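Pectate lyase II (PDB 2QY1) probably cleaves pectate, the de-esterified polygalacturonate of plant cell walls, by the eliminative reaction of the polysaccharide lyase 1 family. Local coordinates at residues 12-26 against 35-47. The protein carries 2 engineered substitutions. Residues are numbered along the deposited sequence; the frame is centred on the assembly and turned at random.
Sequences GGNKVPVNVATFEAM and GSGGLVLNYTGKF
Strands 18-20 and 39-43 run parallel, with Val18 beside Leu41, Asn19 beside Asn42 and Val20 beside Tyr43. Their axes come within 4.6 Å and cross at 37°. Four backbone hydrogen bonds join the segments, the last from Thr44, just past the second strand. Val18 N gives to Val40 O (2.7 Å), Asn42 N to Val18 O, Val20 N to Asn42 O, and Thr44 N to Val20 O. Before the strands pair fully, a water bridges Val16 O and Val40 N. Further back, Gly12 CA packs against Gly38 CA at 4.0 Å, where neither residue has a side chain to separate the backbones. The turn from Gly12 to Lys15 is type II'.

Helix 23-32 links the two parallel strands by a right-handed connection, at the N-terminal end of the parallel beta-helix of pectate lyases. On its other edge, strand 39-43 pairs with strand 74-78, the next one along the beta-helix. Strand 18-20 thus adds an edge strand to this stack.

Val18, Val20, Leu41 and Tyr43 point to the face covered by the helix. Leu41 CD2 reaches Val18 CB, while its other branch, CD1, meets Met26 CG at 3.8 Å. Met26 extends with CG anti to the backbone N (chi1 -174°), then bends at chi3. This brings CE to Tyr43 CB at 3.6 Å, the two side chains crossing nearly at right angles. Gly45 N lies over the centre of one face of the Tyr43 ring. The hydroxyl of Tyr43 forms a hydrogen bond with Ala83 O.

Pro17 and Val40 lie side by side, CG to CG1 4.0 Å. The other Val40 methyl, CG2, packs against Gly12 O (3.5 Å). At the helix start, Thr22 is the N-cap: its OG1 accepts from Ala25 N.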
ATOM      1  N   GLY A  12       1.931  -3.798 -18.996  1.00 20.81           N
ATOM      2  CA  GLY A  12       2.572  -4.095 -20.275  1.00 21.07           C
ATOM      3  C   GLY A  12       1.873  -5.176 -21.081  1.00 21.24           C
ATOM      4  O   GLY A  12       2.332  -5.534 -22.166  1.00 21.21           O
ATOM      5  N   GLY A  13       0.769  -5.700 -20.549  1.00 21.31           N
ATOM      6  CA  GLY A  13      -0.040  -6.704 -21.240  1.00 21.53           C
ATOM      7  C   GLY A  13       0.724  -7.952 -21.638  1.00 21.58           C
ATOM      8  O   GLY A  13       1.521  -8.478 -20.860  1.00 21.63           O
ATOM      9  N   ASN A  14       0.488  -8.407 -22.867  1.00 21.79           N
ATOM     10  CA  ASN A  14       1.081  -9.640 -23.391  1.00 22.06           C
ATOM     11  C   ASN A  14       2.453  -9.495 -24.044  1.00 21.89           C
ATOM     12  O   ASN A  14       2.922 -10.427 -24.709  1.00 21.86           O
ATOM     13  CB  ASN A  14       0.122 -10.312 -24.383  1.00 22.37           C
ATOM     14  CG  ASN A  14      -0.576 -11.529 -23.799  1.00 23.39           C
ATOM     15  OD1 ASN A  14      -0.267 -11.972 -22.692  1.00 25.29           O
ATOM     16  ND2 ASN A  14      -1.521 -12.082 -24.554  1.00 24.71           N
ATOM     17  N   LYS A  15       3.099  -8.343 -23.865  1.00 21.60           N
ATOM     18  CA  LYS A  15       4.430  -8.126 -24.434  1.00 21.36           C
ATOM     19  C   LYS A  15       5.420  -9.137 -23.861  1.00 21.03           C
ATOM     20  O   LYS A  15       5.314  -9.529 -22.696  1.00 20.79           O
ATOM     21  CB  LYS A  15       4.925  -6.697 -24.174  1.00 21.56           C
ATOM     22  CG  LYS A  15       4.102  -5.588 -24.849  1.00 22.26           C
ATOM     23  CD  LYS A  15       4.221  -5.591 -26.370  1.00 23.60           C
ATOM     24  CE  LYS A  15       3.262  -4.582 -26.989  1.00 24.34           C
ATOM     25  NZ  LYS A  15       3.100  -4.785 -28.459  1.00 26.17           N
ATOM     26  N   VAL A  16       6.359  -9.571 -24.697  1.00 20.74           N
ATOM     27  CA  VAL A  16       7.413 -10.493 -24.275  1.00 20.47           C
ATOM     28  C   VAL A  16       8.241  -9.845 -23.158  1.00 20.36           C
ATOM     29  O   VAL A  16       8.809  -8.768 -23.357  1.00 20.37           O
ATOM     30  CB  VAL A  16       8.309 -10.917 -25.467  1.00 20.53           C
ATOM     31  CG1 VAL A  16       9.510 -11.732 -24.990  1.00 20.40           C
ATOM     32  CG2 VAL A  16       7.492 -11.704 -26.496  1.00 20.16           C
ATOM     33  N   PRO A  17       8.278 -10.485 -21.970  1.00 20.13           N
ATOM     34  CA  PRO A  17       9.008  -9.965 -20.813  1.00 20.04           C
ATOM     35  C   PRO A  17      10.497  -9.740 -21.068  1.00 20.00           C
ATOM     36  O   PRO A  17      11.147 -10.541 -21.739  1.00 19.77           O
ATOM     37  CB  PRO A  17       8.810 -11.056 -19.755  1.00 20.16           C
ATOM     38  CG  PRO A  17       7.535 -11.714 -20.143  1.00 20.01           C
ATOM     39  CD  PRO A  17       7.578 -11.741 -21.641  1.00 20.14           C
ATOM     40  N   VAL A  18      11.006  -8.633 -20.538  1.00 19.89           N
ATOM     41  CA  VAL A  18      12.429  -8.332 -20.541  1.00 19.73           C
ATOM     42  C   VAL A  18      12.970  -8.794 -19.191  1.00 19.86           C
ATOM     43  O   VAL A  18      12.554  -8.287 -18.144  1.00 19.77           O
ATOM     44  CB  VAL A  18      12.675  -6.810 -20.736  1.00 19.74           C
ATOM     45  CG1 VAL A  18      14.168  -6.476 -20.704  1.00 19.77           C
ATOM     46  CG2 VAL A  18      12.038  -6.325 -22.037  1.00 19.49           C
ATOM     47  N   ASN A  19      13.865  -9.777 -19.214  1.00 19.77           N
ATOM     48  CA  ASN A  19      14.483 -10.267 -17.983  1.00 19.94           C
ATOM     49  C   ASN A  19      15.463  -9.243 -17.424  1.00 20.06           C
ATOM     50  O   ASN A  19      16.376  -8.798 -18.124  1.00 20.08           O
ATOM     51  CB  ASN A  19      15.186 -11.610 -18.211  1.00 19.97           C
ATOM     52  CG  ASN A  19      14.235 -12.701 -18.668  1.00 19.93           C
ATOM     53  OD1 ASN A  19      13.035 -12.652 -18.394  1.00 19.83           O
ATOM     54  ND2 ASN A  19      14.771 -13.692 -19.370  1.00 20.07           N
ATOM     55  N   VAL A  20      15.249  -8.858 -16.172  1.00 20.14           N
ATOM     56  CA  VAL A  20      16.144  -7.929 -15.481  1.00 20.45           C
ATOM     57  C   VAL A  20      16.583  -8.535 -14.147  1.00 20.75           C
ATOM     58  O   VAL A  20      15.757  -8.821 -13.285  1.00 20.59           O
ATOM     59  CB  VAL A  20      15.512  -6.512 -15.304  1.00 20.40           C
ATOM     60  CG1 VAL A  20      15.291  -5.851 -16.664  1.00 20.41           C
ATOM     61  CG2 VAL A  20      14.200  -6.564 -14.519  1.00 20.02           C
ATOM     62  N   ALA A  21      17.887  -8.749 -13.998  1.00 21.21           N
ATOM     63  CA  ALA A  21      18.424  -9.431 -12.819  1.00 21.67           C
ATOM     64  C   ALA A  21      18.755  -8.481 -11.677  1.00 22.06           C
ATOM     65  O   ALA A  21      18.962  -8.916 -10.540  1.00 22.10           O
ATOM     66  CB  ALA A  21      19.650 -10.254 -13.198  1.00 21.83           C
ATOM     67  N   THR A  22      18.813  -7.187 -11.980  1.00 22.35           N
ATOM     68  CA  THR A  22      19.236  -6.195 -11.001  1.00 22.57           C
ATOM     69  C   THR A  22      18.402  -4.921 -11.036  1.00 22.99           C
ATOM     70  O   THR A  22      17.716  -4.615 -12.018  1.00 22.68           O
ATOM     71  CB  THR A  22      20.717  -5.769 -11.207  1.00 22.53           C
ATOM     72  OG1 THR A  22      20.857  -5.122 -12.478  1.00 21.95           O
ATOM     73  CG2 THR A  22      21.673  -6.959 -11.117  1.00 22.75           C
ATOM     74  N   PHE A  23      18.498  -4.194  -9.927  1.00 23.63           N
ATOM     75  CA  PHE A  23      18.062  -2.814  -9.780  1.00 24.25           C
ATOM     76  C   PHE A  23      18.437  -1.957 -11.005  1.00 24.05           C
ATOM     77  O   PHE A  23      17.577  -1.302 -11.598  1.00 24.15           O
ATOM     78  CB  PHE A  23      18.692  -2.288  -8.472  1.00 24.93           C
ATOM     79  CG  PHE A  23      18.661  -0.803  -8.305  1.00 25.83           C
ATOM     80  CD1 PHE A  23      17.458  -0.115  -8.248  1.00 27.56           C
ATOM     81  CD2 PHE A  23      19.848  -0.094  -8.143  1.00 27.78           C
ATOM     82  CE1 PHE A  23      17.436   1.263  -8.074  1.00 28.17           C
ATOM     83  CE2 PHE A  23      19.839   1.282  -7.967  1.00 28.22           C
ATOM     84  CZ  PHE A  23      18.628   1.965  -7.933  1.00 27.71           C
ATOM     85  N   GLU A  24      19.710  -1.993 -11.394  1.00 23.78           N
ATOM     86  CA  GLU A  24      20.216  -1.169 -12.500  1.00 23.58           C
ATOM     87  C   GLU A  24      19.675  -1.599 -13.869  1.00 22.98           C
ATOM     88  O   GLU A  24      19.360  -0.753 -14.710  1.00 22.86           O
ATOM     89  CB  GLU A  24      21.750  -1.154 -12.511  1.00 23.69           C
ATOM     90  CG  GLU A  24      22.384  -0.448 -11.306  1.00 25.19           C
ATOM     91  CD  GLU A  24      22.558  -1.356 -10.089  1.00 27.10           C
ATOM     92  OE1 GLU A  24      22.161  -2.545 -10.151  1.00 27.51           O
ATOM     93  OE2 GLU A  24      23.097  -0.876  -9.067  1.00 27.65           O
ATOM     94  N   ALA A  25      19.572  -2.908 -14.084  1.00 22.41           N
ATOM     95  CA  ALA A  25      19.014  -3.447 -15.324  1.00 21.93           C
ATOM     96  C   ALA A  25      17.548  -3.047 -15.498  1.00 21.69           C
ATOM     97  O   ALA A  25      17.115  -2.740 -16.609  1.00 21.48           O
ATOM     98  CB  ALA A  25      19.170  -4.961 -15.372  1.00 21.92           C
ATOM     99  N   MET A  26      16.793  -3.046 -14.400  1.00 21.29           N
ATOM    100  CA  MET A  26      15.387  -2.646 -14.439  1.00 21.20           C
ATOM    101  C   MET A  26      15.262  -1.179 -14.841  1.00 21.09           C
ATOM    102  O   MET A  26      14.466  -0.839 -15.718  1.00 20.95           O
ATOM    103  CB  MET A  26      14.698  -2.898 -13.093  1.00 21.17           C
ATOM    104  CG  MET A  26      13.189  -2.633 -13.110  1.00 21.13           C
ATOM    105  SD  MET A  26      12.371  -2.965 -11.539  1.00 21.57           S
ATOM    106  CE  MET A  26      12.439  -4.753 -11.485  1.00 20.50           C
ATOM    107  N   GLY A  35       7.864   4.928 -23.599  1.00 23.02           N
ATOM    108  CA  GLY A  35       6.932   5.545 -22.656  1.00 22.78           C
ATOM    109  C   GLY A  35       5.489   5.092 -22.790  1.00 22.67           C
ATOM    110  O   GLY A  35       4.668   5.381 -21.923  1.00 22.86           O
ATOM    111  N   SER A  36       5.175   4.396 -23.880  1.00 22.55           N
ATOM    112  CA  SER A  36       3.830   3.857 -24.104  1.00 22.37           C
ATOM    113  C   SER A  36       3.864   2.672 -25.069  1.00 22.19           C
ATOM    114  O   SER A  36       4.849   2.467 -25.780  1.00 22.26           O
ATOM    115  CB  SER A  36       2.871   4.944 -24.614  1.00 22.40           C
ATOM    116  OG  SER A  36       3.240   5.404 -25.901  1.00 22.36           O
ATOM    117  N   GLY A  37       2.788   1.890 -25.083  1.00 21.97           N
ATOM    118  CA  GLY A  37       2.692   0.735 -25.970  1.00 21.75           C
ATOM    119  C   GLY A  37       2.843  -0.591 -25.250  1.00 21.53           C
ATOM    120  O   GLY A  37       2.306  -1.608 -25.699  1.00 21.67           O
ATOM    121  N   GLY A  38       3.580  -0.586 -24.140  1.00 21.06           N
ATOM    122  CA  GLY A  38       3.738  -1.786 -23.323  1.00 20.67           C
ATOM    123  C   GLY A  38       5.175  -2.192 -23.066  1.00 20.57           C
ATOM    124  O   GLY A  38       5.975  -2.319 -23.998  1.00 20.35           O
ATOM    125  N   LEU A  39       5.493  -2.390 -21.787  1.00 20.17           N
ATOM    126  CA  LEU A  39       6.776  -2.928 -21.349  1.00 20.00           C
ATOM    127  C   LEU A  39       6.544  -3.895 -20.188  1.00 19.94           C
ATOM    128  O   LEU A  39       5.910  -3.535 -19.196  1.00 20.01           O
ATOM    129  CB  LEU A  39       7.722  -1.797 -20.914  1.00 20.15           C
ATOM    130  CG  LEU A  39       9.061  -2.171 -20.261  1.00 19.92           C
ATOM    131  CD1 LEU A  39      10.042  -2.767 -21.275  1.00 20.48           C
ATOM    132  CD2 LEU A  39       9.680  -0.970 -19.550  1.00 19.99           C
ATOM    133  N   VAL A  40       7.050  -5.117 -20.316  1.00 19.67           N
ATOM    134  CA  VAL A  40       6.937  -6.100 -19.238  1.00 19.49           C
ATOM    135  C   VAL A  40       8.323  -6.466 -18.734  1.00 19.56           C
ATOM    136  O   VAL A  40       9.173  -6.919 -19.501  1.00 19.36           O
ATOM    137  CB  VAL A  40       6.158  -7.371 -19.666  1.00 19.47           C
ATOM    138  CG1 VAL A  40       6.096  -8.384 -18.519  1.00 19.24           C
ATOM    139  CG2 VAL A  40       4.756  -7.008 -20.117  1.00 19.06           C
ATOM    140  N   LEU A  41       8.539  -6.260 -17.439  1.00 19.50           N
ATOM    141  CA  LEU A  41       9.821  -6.552 -16.819  1.00 20.00           C
ATOM    142  C   LEU A  41       9.724  -7.744 -15.875  1.00 19.97           C
ATOM    143  O   LEU A  41       8.951  -7.732 -14.915  1.00 20.02           O
ATOM    144  CB  LEU A  41      10.357  -5.318 -16.081  1.00 19.98           C
ATOM    145  CG  LEU A  41      10.503  -4.033 -16.903  1.00 20.75           C
ATOM    146  CD1 LEU A  41      10.781  -2.838 -16.004  1.00 21.39           C
ATOM    147  CD2 LEU A  41      11.588  -4.163 -17.963  1.00 21.29           C
ATOM    148  N   ASN A  42      10.509  -8.774 -16.175  1.00 19.67           N
ATOM    149  CA  ASN A  42      10.601  -9.957 -15.337  1.00 19.72           C
ATOM    150  C   ASN A  42      11.823  -9.845 -14.433  1.00 19.56           C
ATOM    151  O   ASN A  42      12.957 -10.055 -14.875  1.00 19.33           O
ATOM    152  CB  ASN A  42      10.665 -11.219 -16.217  1.00 19.92           C
ATOM    153  CG  ASN A  42      10.912 -12.494 -15.420  1.00 20.50           C
ATOM    154  OD1 ASN A  42      11.778 -13.297 -15.773  1.00 22.01           O
ATOM    155  ND2 ASN A  42      10.148 -12.693 -14.358  1.00 20.80           N
ATOM    156  N   TYR A  43      11.587  -9.494 -13.170  1.00 19.38           N
ATOM    157  CA  TYR A  43      12.672  -9.353 -12.199  1.00 19.45           C
ATOM    158  C   TYR A  43      13.090 -10.700 -11.610  1.00 19.68           C
ATOM    159  O   TYR A  43      12.292 -11.376 -10.960  1.00 19.76           O
ATOM    160  CB  TYR A  43      12.307  -8.374 -11.078  1.00 19.01           C
ATOM    161  CG  TYR A  43      13.359  -8.325  -9.992  1.00 18.66           C
ATOM    162  CD1 TYR A  43      14.629  -7.804 -10.249  1.00 17.92           C
ATOM    163  CD2 TYR A  43      13.096  -8.829  -8.716  1.00 18.71           C
ATOM    164  CE1 TYR A  43      15.613  -7.771  -9.255  1.00 17.83           C
ATOM    165  CE2 TYR A  43      14.070  -8.801  -7.715  1.00 18.23           C
ATOM    166  CZ  TYR A  43      15.325  -8.269  -7.993  1.00 17.97           C
ATOM    167  OH  TYR A  43      16.292  -8.246  -7.012  1.00 17.64           O
ATOM    168  N   THR A  44      14.355 -11.057 -11.821  1.00 20.05           N
ATOM    169  CA  THR A  44      14.874 -12.383 -11.472  1.00 20.42           C
ATOM    170  C   THR A  44      15.886 -12.364 -10.323  1.00 20.60           C
ATOM    171  O   THR A  44      16.325 -13.420  -9.863  1.00 20.59           O
ATOM    172  CB  THR A  44      15.551 -13.054 -12.690  1.00 20.49           C
ATOM    173  OG1 THR A  44      16.679 -12.270 -13.094  1.00 20.75           O
ATOM    174  CG2 THR A  44      14.577 -13.179 -13.853  1.00 20.53           C
ATOM    175  N   GLY A  45      16.261 -11.170  -9.874  1.00 21.06           N
ATOM    176  CA  GLY A  45      17.244 -11.020  -8.799  1.00 21.51           C
ATOM    177  C   GLY A  45      16.774 -11.657  -7.508  1.00 21.81           C
ATOM    178  O   GLY A  45      15.582 -11.651  -7.208  1.00 21.67           O
ATOM    179  N   LYS A  46      17.713 -12.229  -6.759  1.00 22.18           N
ATOM    180  CA  LYS A  46      17.403 -12.912  -5.507  1.00 22.83           C
ATOM    181  C   LYS A  46      18.267 -12.359  -4.382  1.00 22.68           C
ATOM    182  O   LYS A  46      19.269 -12.966  -4.002  1.00 22.71           O
ATOM    183  CB  LYS A  46      17.633 -14.423  -5.637  1.00 22.80           C
ATOM    184  CG  LYS A  46      16.836 -15.104  -6.740  1.00 23.67           C
ATOM    185  CD  LYS A  46      17.316 -16.532  -6.974  1.00 24.13           C
ATOM    186  CE  LYS A  46      16.898 -17.473  -5.847  1.00 26.46           C
ATOM    187  NZ  LYS A  46      15.429 -17.731  -5.847  1.00 27.68           N
ATOM    188  N   PHE A  47      17.881 -11.203  -3.855  1.00 22.65           N
ATOM    189  CA  PHE A  47      18.614 -10.598  -2.746  1.00 22.62           C
ATOM    190  C   PHE A  47      18.536 -11.467  -1.493  1.00 22.69           C
ATOM    191  O   PHE A  47      17.451 -11.870  -1.069  1.00 22.62           O
ATOM    192  CB  PHE A  47      18.102  -9.184  -2.448  1.00 22.45           C
ATOM    193  CG  PHE A  47      18.911  -8.456  -1.410  1.00 22.19           C
ATOM    194  CD1 PHE A  47      18.534  -8.483  -0.068  1.00 22.17           C
ATOM    195  CD2 PHE A  47      20.056  -7.751  -1.772  1.00 22.26           C
ATOM    196  CE1 PHE A  47      19.284  -7.815   0.899  1.00 21.63           C
ATOM    197  CE2 PHE A  47      20.814  -7.075  -0.813  1.00 22.33           C
ATOM    198  CZ  PHE A  47      20.424  -7.110   0.526  1.00 22.40           C
TER
HETATM  199  O   HOH W   1       0.686  -4.262 -24.539  1.00 33.72           O
HETATM  200  O   HOH W   2       8.187  -6.028 -22.681  1.00 16.80           O